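Local atomic coordinates of serine-rich Repeat Adhesion Glycoprotein (Srr1) (Streptococcus agalactiae, PDB entry 4MBO), a protein that binds fibrinogen as a serine-rich repeat surface glycoprotein of Streptococcus agalactiae, and so probably helps the bacterium to adhere to host proteins. Residues I82-E85 with L89-T92; S204-L209 with Q306-K311; I213-D216 with P222-L225. All blocks are in the same frame, centred on the assembly; numbering follows the deposited sequence. Where two conformers were deposited one is given.

Contact 1. Residues I82-E85 with L89-T92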
ATOM      1  N   ILE A  82     -22.106   3.097 -10.523  1.00 23.58           N
ATOM      2  CA  ILE A  82     -22.938   4.278 -10.380  1.00 23.22           C
ATOM      3  C   ILE A  82     -24.379   3.816 -10.572  1.00 23.42           C
ATOM      4  O   ILE A  82     -24.705   3.229 -11.599  1.00 22.79           O
ATOM      5  CB  ILE A  82     -22.578   5.343 -11.394  1.00 22.33           C
ATOM      6  CG1 ILE A  82     -21.115   5.762 -11.237  1.00 21.32           C
ATOM      7  CG2 ILE A  82     -23.477   6.559 -11.205  1.00 22.97           C
ATOM      8  CD1 ILE A  82     -20.705   6.897 -12.151  1.00 21.62           C
ATOM      9  N   MET A  83     -25.248   4.084  -9.580  1.00 25.62           N
ATOM     10  CA  MET A  83     -26.615   3.668  -9.594  1.00 28.33           C
ATOM     11  C   MET A  83     -27.544   4.865  -9.655  1.00 26.89           C
ATOM     12  O   MET A  83     -27.161   5.963  -9.241  1.00 26.08           O
ATOM     13  CB  MET A  83     -26.948   2.953  -8.264  1.00 32.85           C
ATOM     14  CG  MET A  83     -25.869   2.008  -7.795  1.00 38.36           C
ATOM     15  SD  MET A  83     -25.786   0.552  -8.837  1.00 49.39           S
ATOM     16  CE  MET A  83     -27.026  -0.450  -8.014  1.00 49.86           C
ATOM     17  N   ASP A  84     -28.758   4.648 -10.152  1.00 26.76           N
ATOM     18  CA  ASP A  84     -29.756   5.704 -10.134  1.00 28.20           C
ATOM     19  C   ASP A  84     -30.667   5.519  -8.906  1.00 31.06           C
ATOM     20  O   ASP A  84     -30.433   4.638  -8.058  1.00 31.50           O
ATOM     21  CB  ASP A  84     -30.541   5.834 -11.451  1.00 30.00           C
ATOM     22  CG  ASP A  84     -31.590   4.763 -11.653  1.00 31.74           C
ATOM     23  OD1 ASP A  84     -31.715   3.829 -10.826  1.00 32.72           O
ATOM     24  OD2 ASP A  84     -32.313   4.881 -12.675  1.00 33.63           O
ATOM     25  N   GLU A  85     -31.685   6.357  -8.804  1.00 34.02           N
ATOM     26  CA  GLU A  85     -32.543   6.346  -7.611  1.00 37.10           C
ATOM     27  C   GLU A  85     -33.379   5.075  -7.458  1.00 38.91           C
ATOM     28  O   GLU A  85     -33.856   4.773  -6.360  1.00 40.18           O
ATOM     29  CB  GLU A  85     -33.428   7.603  -7.557  1.00 40.23           C
ATOM     30  CG  GLU A  85     -34.587   7.672  -8.553  1.00 44.05           C
ATOM     31  CD  GLU A  85     -34.168   7.867 -10.006  1.00 47.02           C
ATOM     32  OE1 GLU A  85     -32.984   8.143 -10.285  1.00 46.95           O
ATOM     33  OE2 GLU A  85     -35.056   7.760 -10.882  1.00 55.42           O
ATOM     34  N   LEU A  89     -28.346  -0.031 -12.344  1.00 32.20           N
ATOM     35  CA  LEU A  89     -26.962   0.332 -12.672  1.00 31.57           C
ATOM     36  C   LEU A  89     -26.849   1.245 -13.905  1.00 27.78           C
ATOM     37  O   LEU A  89     -27.304   0.889 -14.991  1.00 27.72           O
ATOM     38  CB  LEU A  89     -26.131  -0.959 -12.840  1.00 36.07           C
ATOM     39  CG  LEU A  89     -24.690  -0.905 -12.348  1.00 36.00           C
ATOM     40  CD1 LEU A  89     -24.073  -2.303 -12.260  1.00 39.92           C
ATOM     41  CD2 LEU A  89     -23.865  -0.004 -13.220  1.00 38.63           C
ATOM     42  N   LEU A  90     -26.281   2.442 -13.697  1.00 23.48           N
ATOM     43  CA  LEU A  90     -26.061   3.414 -14.782  1.00 21.78           C
ATOM     44  C   LEU A  90     -24.711   3.205 -15.473  1.00 20.11           C
ATOM     45  O   LEU A  90     -24.600   3.343 -16.676  1.00 20.76           O
ATOM     46  CB  LEU A  90     -26.101   4.850 -14.251  1.00 21.46           C
ATOM     47  CG  LEU A  90     -27.452   5.362 -13.762  1.00 22.93           C
ATOM     48  CD1 LEU A  90     -27.220   6.722 -13.116  1.00 23.69           C
ATOM     49  CD2 LEU A  90     -28.480   5.429 -14.870  1.00 25.12           C
ATOM     50  N   ALA A  91     -23.693   2.899 -14.699  1.00 19.72           N
ATOM     51  CA  ALA A  91     -22.352   2.744 -15.273  1.00 19.75           C
ATOM     52  C   ALA A  91     -21.452   1.944 -14.390  1.00 21.62           C
ATOM     53  O   ALA A  91     -21.597   1.960 -13.160  1.00 22.11           O
ATOM     54  CB  ALA A  91     -21.736   4.125 -15.485  1.00 19.56           C
ATOM     55  N   THR A  92     -20.502   1.236 -15.002  1.00 20.15           N
ATOM     56  CA  THR A  92     -19.513   0.513 -14.257  1.00 20.75           C
ATOM     57  C   THR A  92     -18.177   1.209 -14.510  1.00 19.54           C
ATOM     58  O   THR A  92     -18.008   1.862 -15.534  1.00 20.48           O
ATOM     59  CB  THR A  92     -19.440  -0.940 -14.725  1.00 23.28           C
ATOM     60  OG1 THR A  92     -19.219  -0.964 -16.133  1.00 24.85           O
ATOM     61  CG2 THR A  92     -20.753  -1.628 -14.434  1.00 23.23           C
TER
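Met83 and Leu89 meet on one face of a short antiparallel hairpin, while Ile82 and Ala91 share the other. On the first face the two side chains cross obliquely: SD of Met83 comes within 4.0 Å of CG of Leu89. The methionine reaches that position because its chain bends at both chi2 (-71°) and chi3, bringing the sulfur close to CA and CG of Leu89. On the second face the contact is looser, CB of Ile82 lying 4.4 Å from CB of Ala91; Tyr104 and Trp106 of strand 101-106 pack against this side.

Leu90 belongs to neither pairing. It is the extra residue of a classic beta bulge, in which Leu90 and Ala91 together face Ile82. Its bond from CA to CB points toward segment 82-85, and CB of Leu90 lies 3.4 Å from Ile82 O. With CG anti to its carbonyl carbon (chi1 -68°), the isobutyl group runs alongside the chain leaving the strand, and CD1 of Leu90 sits 3.8 Å from CB of Asp84. Leu113, Tyr109 and Ala110 also touch this buried side chain.

The backbone evidence for the bulge is the shared acceptor. Leu90 N donates to Ile82 O at 2.7 Å, and Ala91 N reaches the same oxygen at 3.3 Å; both donors lie in the carbonyl plane. In return, Ile82 N gives Ala91 O a nearly straight bond of 2.9 Å (N-H...O 176°). The carboxylate of Asp84 bonds through OD1 to the turn residues Thr86 and Gln88, and through OD2 to Tyr109 OH of helix 108-111.

The bulge thus gives Ile82 O two donors, and the apolar side chain of Leu90 is buried against Asp84 CB and its neighbours.

Contact 2. Residues S204-L209 with Q306-K311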
ATOM      1  N   SER A 204      29.775 -10.459  22.113  0.70 30.12           N
ATOM      2  CA  SER A 204      30.134 -11.841  22.468  0.70 30.86           C
ATOM      3  C   SER A 204      29.316 -12.298  23.670  0.70 29.51           C
ATOM      4  O   SER A 204      29.164 -11.555  24.637  0.70 30.15           O
ATOM      5  CB  SER A 204      31.615 -11.941  22.820  0.70 34.49           C
ATOM      6  OG  SER A 204      32.407 -11.504  21.745  0.70 37.18           O
ATOM      7  N   GLY A 205      28.774 -13.515  23.588  1.00 27.43           N
ATOM      8  CA  GLY A 205      27.942 -14.082  24.657  1.00 27.08           C
ATOM      9  C   GLY A 205      26.450 -13.958  24.418  1.00 24.47           C
ATOM     10  O   GLY A 205      25.635 -14.629  25.089  1.00 24.72           O
ATOM     11  N   LEU A 206      26.068 -13.103  23.470  0.50 22.81           N
ATOM     12  CA  LEU A 206      24.657 -12.881  23.153  0.50 21.16           C
ATOM     13  C   LEU A 206      24.169 -13.631  21.911  0.50 20.37           C
ATOM     14  O   LEU A 206      22.998 -13.538  21.546  0.50 19.66           O
ATOM     15  CB  LEU A 206      24.372 -11.395  23.001  0.50 20.75           C
ATOM     16  CG  LEU A 206      24.320 -10.581  24.287  0.50 21.59           C
ATOM     17  CD1 LEU A 206      25.662 -10.567  25.006  0.50 22.66           C
ATOM     18  CD2 LEU A 206      23.857  -9.170  23.974  0.50 21.48           C
ATOM     19  N   GLY A 207      25.053 -14.388  21.275  1.00 20.38           N
ATOM     20  CA  GLY A 207      24.671 -15.172  20.106  1.00 19.61           C
ATOM     21  C   GLY A 207      24.514 -14.428  18.784  1.00 18.97           C
ATOM     22  O   GLY A 207      24.952 -13.270  18.626  1.00 18.50           O
ATOM     23  N   ASN A 208      23.968 -15.135  17.799  1.00 18.19           N
ATOM     24  CA  ASN A 208      23.764 -14.534  16.489  1.00 17.69           C
ATOM     25  C   ASN A 208      22.550 -13.610  16.464  1.00 16.57           C
ATOM     26  O   ASN A 208      21.645 -13.699  17.311  1.00 15.96           O
ATOM     27  CB  ASN A 208      23.508 -15.613  15.422  1.00 18.46           C
ATOM     28  CG  ASN A 208      24.740 -16.396  15.023  1.00 20.79           C
ATOM     29  OD1 ASN A 208      25.863 -16.072  15.408  1.00 22.24           O
ATOM     30  ND2 ASN A 208      24.531 -17.410  14.206  1.00 21.28           N
ATOM     31  N   LEU A 209      22.511 -12.782  15.430  1.00 16.26           N
ATOM     32  CA  LEU A 209      21.324 -12.002  15.102  1.00 15.51           C
ATOM     33  C   LEU A 209      20.320 -12.950  14.392  1.00 15.05           C
ATOM     34  O   LEU A 209      20.702 -13.744  13.530  1.00 14.83           O
ATOM     35  CB  LEU A 209      21.692 -10.866  14.174  1.00 16.19           C
ATOM     36  CG  LEU A 209      22.567  -9.768  14.783  1.00 17.14           C
ATOM     37  CD1 LEU A 209      23.316  -9.033  13.653  1.00 19.06           C
ATOM     38  CD2 LEU A 209      21.729  -8.820  15.622  1.00 17.72           C
ATOM     39  N   GLN A 306      13.687 -13.631  21.770  1.00 19.97           N
ATOM     40  CA  GLN A 306      13.092 -12.276  21.734  1.00 20.75           C
ATOM     41  C   GLN A 306      13.225 -11.573  23.068  1.00 21.85           C
ATOM     42  O   GLN A 306      12.264 -11.018  23.602  1.00 22.56           O
ATOM     43  CB  GLN A 306      11.621 -12.334  21.340  1.00 21.78           C
ATOM     44  CG  GLN A 306      11.355 -13.103  20.083  1.00 23.79           C
ATOM     45  CD  GLN A 306       9.906 -12.970  19.672  1.00 24.41           C
ATOM     46  OE1 GLN A 306       9.349 -11.863  19.654  1.00 27.99           O
ATOM     47  NE2 GLN A 306       9.318 -14.060  19.322  1.00 25.36           N
ATOM     48  N   THR A 307      14.431 -11.663  23.611  1.00 20.08           N
ATOM     49  CA  THR A 307      14.790 -11.088  24.856  1.00 21.53           C
ATOM     50  C   THR A 307      15.441  -9.695  24.716  1.00 19.53           C
ATOM     51  O   THR A 307      15.378  -8.873  25.628  1.00 22.32           O
ATOM     52  CB  THR A 307      15.769 -12.055  25.550  1.00 23.70           C
ATOM     53  OG1 THR A 307      15.146 -13.349  25.625  1.00 29.18           O
ATOM     54  CG2 THR A 307      16.105 -11.563  26.926  1.00 27.09           C
ATOM     55  N   TYR A 308      16.161  -9.507  23.627  1.00 16.64           N
ATOM     56  CA  TYR A 308      16.829  -8.232  23.341  1.00 17.15           C
ATOM     57  C   TYR A 308      16.865  -8.015  21.829  1.00 17.52           C
ATOM     58  O   TYR A 308      16.793  -8.975  21.046  1.00 16.97           O
ATOM     59  CB  TYR A 308      18.243  -8.137  23.968  1.00 17.74           C
ATOM     60  CG  TYR A 308      19.075  -9.403  23.823  1.00 16.99           C
ATOM     61  CD1 TYR A 308      19.823  -9.645  22.690  1.00 17.45           C
ATOM     62  CD2 TYR A 308      19.091 -10.347  24.834  1.00 16.70           C
ATOM     63  CE1 TYR A 308      20.568 -10.796  22.563  1.00 17.94           C
ATOM     64  CE2 TYR A 308      19.834 -11.507  24.739  1.00 17.77           C
ATOM     65  CZ  TYR A 308      20.572 -11.734  23.600  1.00 18.49           C
ATOM     66  OH  TYR A 308      21.365 -12.874  23.495  1.00 20.93           O
ATOM     67  N   GLY A 309      17.021  -6.751  21.452  1.00 17.37           N
ATOM     68  CA  GLY A 309      17.058  -6.366  20.059  1.00 17.81           C
ATOM     69  C   GLY A 309      15.936  -5.417  19.779  1.00 18.18           C
ATOM     70  O   GLY A 309      15.644  -4.547  20.591  1.00 19.88           O
ATOM     71  N   SER A 310      15.289  -5.594  18.628  1.00 16.08           N
ATOM     72  CA  SER A 310      14.194  -4.734  18.180  1.00 16.92           C
ATOM     73  C   SER A 310      13.000  -5.536  17.678  1.00 16.77           C
ATOM     74  O   SER A 310      13.166  -6.611  17.133  1.00 16.33           O
ATOM     75  CB  SER A 310      14.667  -3.854  17.015  1.00 18.56           C
ATOM     76  OG  SER A 310      15.608  -2.892  17.451  1.00 20.39           O
ATOM     77  N   LYS A 311      11.813  -4.951  17.810  0.70 17.29           N
ATOM     78  CA  LYS A 311      10.582  -5.571  17.354  0.70 16.87           C
ATOM     79  C   LYS A 311       9.668  -4.513  16.768  0.70 16.97           C
ATOM     80  O   LYS A 311       9.567  -3.398  17.296  0.70 17.63           O
ATOM     81  CB  LYS A 311       9.917  -6.294  18.502  0.70 19.05           C
ATOM     82  CG  LYS A 311       8.588  -6.949  18.198  0.70 20.89           C
ATOM     83  CD  LYS A 311       8.152  -7.754  19.408  0.70 23.41           C
ATOM     84  CE  LYS A 311       6.733  -8.240  19.283  0.70 25.88           C
ATOM     85  NZ  LYS A 311       6.278  -8.889  20.544  0.70 27.55           N
TER
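Tyr308, the loop residue just before strand 309-316, reaches to Leu206, and these two residues make the whole contact. The polar part is a single hydrogen bond: Tyr308 OH donates to Leu206 O at 2.6 Å. The hydroxyl approaches well to the side of the carbonyl, with a C=O...O angle of 113°, and lies 22° from the carbonyl plane. Leu206 O itself lies at the edge of the tyrosine ring, in the ring plane.

The apolar part uses the same leucine from a different direction. CD2 of Leu206 stands over one face of the ring, 4.3 Å from the centroid of Tyr308 and displaced toward the rim, a CH-pi contact. CB of Leu206 adds a contact at the phenol end, 3.9 Å from CZ of Tyr308. The bond from CA to CB of Tyr308 already points toward the loop, and chi1 (43°) sets which way the ring turns.

Further packing places the pair in the fold: Val169 touches both side chains, Phe202 meets the Tyr308 ring edge-to-face, and Asp303 OD1 accepts from the backbone N of Thr307 and Tyr308. A partly exposed Tyr-Leu pair thus joins the turn between strands 295-302 and 309-316 to the loop between strands 186-202 and 210-215, in a beta-rich domain of the fibrinogen-binding adhesin family.

Contact 3. Residues I213-D216 with P222-L225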
ATOM      1  N   ILE A 213       9.438 -13.825  12.863  1.00 14.34           N
ATOM      2  CA  ILE A 213       8.181 -13.286  12.333  1.00 15.43           C
ATOM      3  C   ILE A 213       7.091 -14.128  12.974  1.00 16.47           C
ATOM      4  O   ILE A 213       7.110 -15.370  12.897  1.00 17.10           O
ATOM      5  CB  ILE A 213       8.141 -13.374  10.813  1.00 15.91           C
ATOM      6  CG1 ILE A 213       9.204 -12.400  10.241  1.00 16.12           C
ATOM      7  CG2 ILE A 213       6.745 -13.043  10.287  1.00 16.71           C
ATOM      8  CD1 ILE A 213       9.599 -12.670   8.821  1.00 18.06           C
ATOM      9  N   GLY A 214       6.139 -13.477  13.631  1.00 15.25           N
ATOM     10  CA  GLY A 214       5.079 -14.214  14.309  1.00 17.32           C
ATOM     11  C   GLY A 214       3.875 -13.326  14.507  1.00 18.07           C
ATOM     12  O   GLY A 214       3.759 -12.307  13.828  1.00 18.86           O
ATOM     13  N   SER A 215       2.973 -13.740  15.398  1.00 21.19           N
ATOM     14  CA  SER A 215       1.788 -12.906  15.686  1.00 24.54           C
ATOM     15  C   SER A 215       1.533 -12.868  17.187  1.00 32.60           C
ATOM     16  O   SER A 215       1.853 -13.812  17.916  1.00 30.77           O
ATOM     17  CB  SER A 215       0.573 -13.357  14.881  1.00 25.72           C
ATOM     18  OG  SER A 215       0.271 -14.719  15.078  1.00 26.00           O
ATOM     19  N   ASP A 216       0.973 -11.744  17.636  1.00 43.58           N
ATOM     20  CA  ASP A 216       0.716 -11.516  19.057  1.00 55.09           C
ATOM     21  C   ASP A 216      -0.629 -12.106  19.482  1.00 63.06           C
ATOM     22  O   ASP A 216      -0.676 -13.215  20.024  1.00 72.52           O
ATOM     23  CB  ASP A 216       0.792 -10.007  19.361  1.00 57.81           C
ATOM     24  CG  ASP A 216       2.206  -9.433  19.160  1.00 58.55           C
ATOM     25  OD1 ASP A 216       3.163  -9.972  19.781  1.00 56.52           O
ATOM     26  OD2 ASP A 216       2.356  -8.423  18.417  1.00 55.04           O
ATOM     27  N   PRO A 222      -2.652 -15.708  16.363  1.00 50.11           N
ATOM     28  CA  PRO A 222      -3.769 -16.048  15.512  1.00 49.45           C
ATOM     29  C   PRO A 222      -3.385 -16.312  14.064  1.00 42.00           C
ATOM     30  O   PRO A 222      -4.167 -16.948  13.361  1.00 43.71           O
ATOM     31  CB  PRO A 222      -4.667 -14.800  15.598  1.00 49.89           C
ATOM     32  CG  PRO A 222      -3.727 -13.675  15.846  1.00 47.38           C
ATOM     33  CD  PRO A 222      -2.627 -14.267  16.697  1.00 49.95           C
ATOM     34  N   VAL A 223      -2.207 -15.861  13.601  1.00 29.11           N
ATOM     35  CA  VAL A 223      -1.920 -16.023  12.194  1.00 25.24           C
ATOM     36  C   VAL A 223      -1.242 -17.340  11.815  1.00 23.66           C
ATOM     37  O   VAL A 223      -0.221 -17.712  12.381  1.00 23.86           O
ATOM     38  CB  VAL A 223      -1.135 -14.804  11.656  1.00 25.11           C
ATOM     39  CG1 VAL A 223      -0.918 -14.943  10.165  1.00 24.49           C
ATOM     40  CG2 VAL A 223      -1.905 -13.522  11.955  1.00 27.28           C
ATOM     41  N   ASN A 224      -1.824 -18.030  10.845  1.00 22.05           N
ATOM     42  CA  ASN A 224      -1.315 -19.293  10.344  1.00 21.13           C
ATOM     43  C   ASN A 224      -0.285 -19.025   9.252  1.00 19.66           C
ATOM     44  O   ASN A 224      -0.610 -18.487   8.178  1.00 19.84           O
ATOM     45  CB  ASN A 224      -2.477 -20.143   9.815  1.00 23.09           C
ATOM     46  CG  ASN A 224      -2.043 -21.481   9.191  1.00 24.01           C
ATOM     47  OD1 ASN A 224      -0.877 -21.773   9.017  1.00 23.40           O
ATOM     48  ND2 ASN A 224      -3.041 -22.295   8.835  1.00 27.21           N
ATOM     49  N   LEU A 225       0.965 -19.418   9.532  1.00 18.16           N
ATOM     50  CA  LEU A 225       2.104 -19.229   8.623  1.00 17.72           C
ATOM     51  C   LEU A 225       2.543 -20.499   7.888  1.00 17.69           C
ATOM     52  O   LEU A 225       3.535 -20.468   7.170  1.00 17.21           O
ATOM     53  CB  LEU A 225       3.324 -18.663   9.408  1.00 17.15           C
ATOM     54  CG  LEU A 225       3.098 -17.365  10.191  1.00 18.35           C
ATOM     55  CD1 LEU A 225       4.339 -16.927  10.969  1.00 19.15           C
ATOM     56  CD2 LEU A 225       2.655 -16.231   9.272  1.00 19.65           C
TER
HETATM   57  O   HOH W   1       1.803 -16.220  13.587  1.00 24.72           O
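This is a buried contact between a strand end and the loop that follows it, joined by one side-chain-to-backbone hydrogen bond and one water bridge. Strand 210-215 delivers Ser215, and the returning segment 222-225 runs almost antiparallel to 213-216, their end-to-end directions 168° apart. No backbone-to-backbone hydrogen bond links the two; the nearest CA atoms, those of Ser215 and Val223, are 6.0 Å apart.

Ser215 OG spans that gap. It accepts from Val223 N at 3.1 Å, with an N-H...O angle of 163°, and donates to a water 2.6 Å away. The same water donates to Val223 O at 2.8 Å, so the hydroxyl serves both backbone polar groups of Val223, one directly and one through solvent. A chi1 of 55°, with OG between the backbone N and the carbonyl carbon of Ser215, brings the oxygen to the Val223 N-H. Around the hydroxyl the packing is close: CD of Pro222 lies 3.4 Å from Ser215 OG. CG2 of Val223 also rests 3.8 Å from CB of Ser215.

Farther along, CD1 of Leu225 packs against the strand backbone, 3.7 Å from Ile213 O, and also approaches Gly214 CA.

Beyond the pair, Val223 and Leu225 pack on Ile290 of strand 283-290, and Val223 also meets Leu297 of strand 295-302. Ile213 reaches Val286 and Val288 of strand 283-290 and Tyr189 and Thr191 of strand 186-202, while backbone bonds tie it to Ile269 and tie Gly214 to Tyr298. The loop therefore lies against strands of two sheets before the chain enters strand 229-235.

Overall arrangement
The three contacts belong to two regions of an elongated chain. Contact 1, a hairpin within the bacterial Ig domain range, comes first in sequence; its centre is about 58 Å from that of contact 2 and about 42 Å from that of contact 3, and it touches neither. Contacts 2 and 3 lie in the adhesin range, their centres about 20 Å apart, and both reach the five-stranded sheet that contains strands 210-215 and 309-316. Contact 3 falls between the two segments of contact 2 along the chain. A long, weak ion pair between Lys311 and Asp216 connects them directly. This separation of the Ig-like and adhesin regions is consistent with an elongated two-domain adhesin.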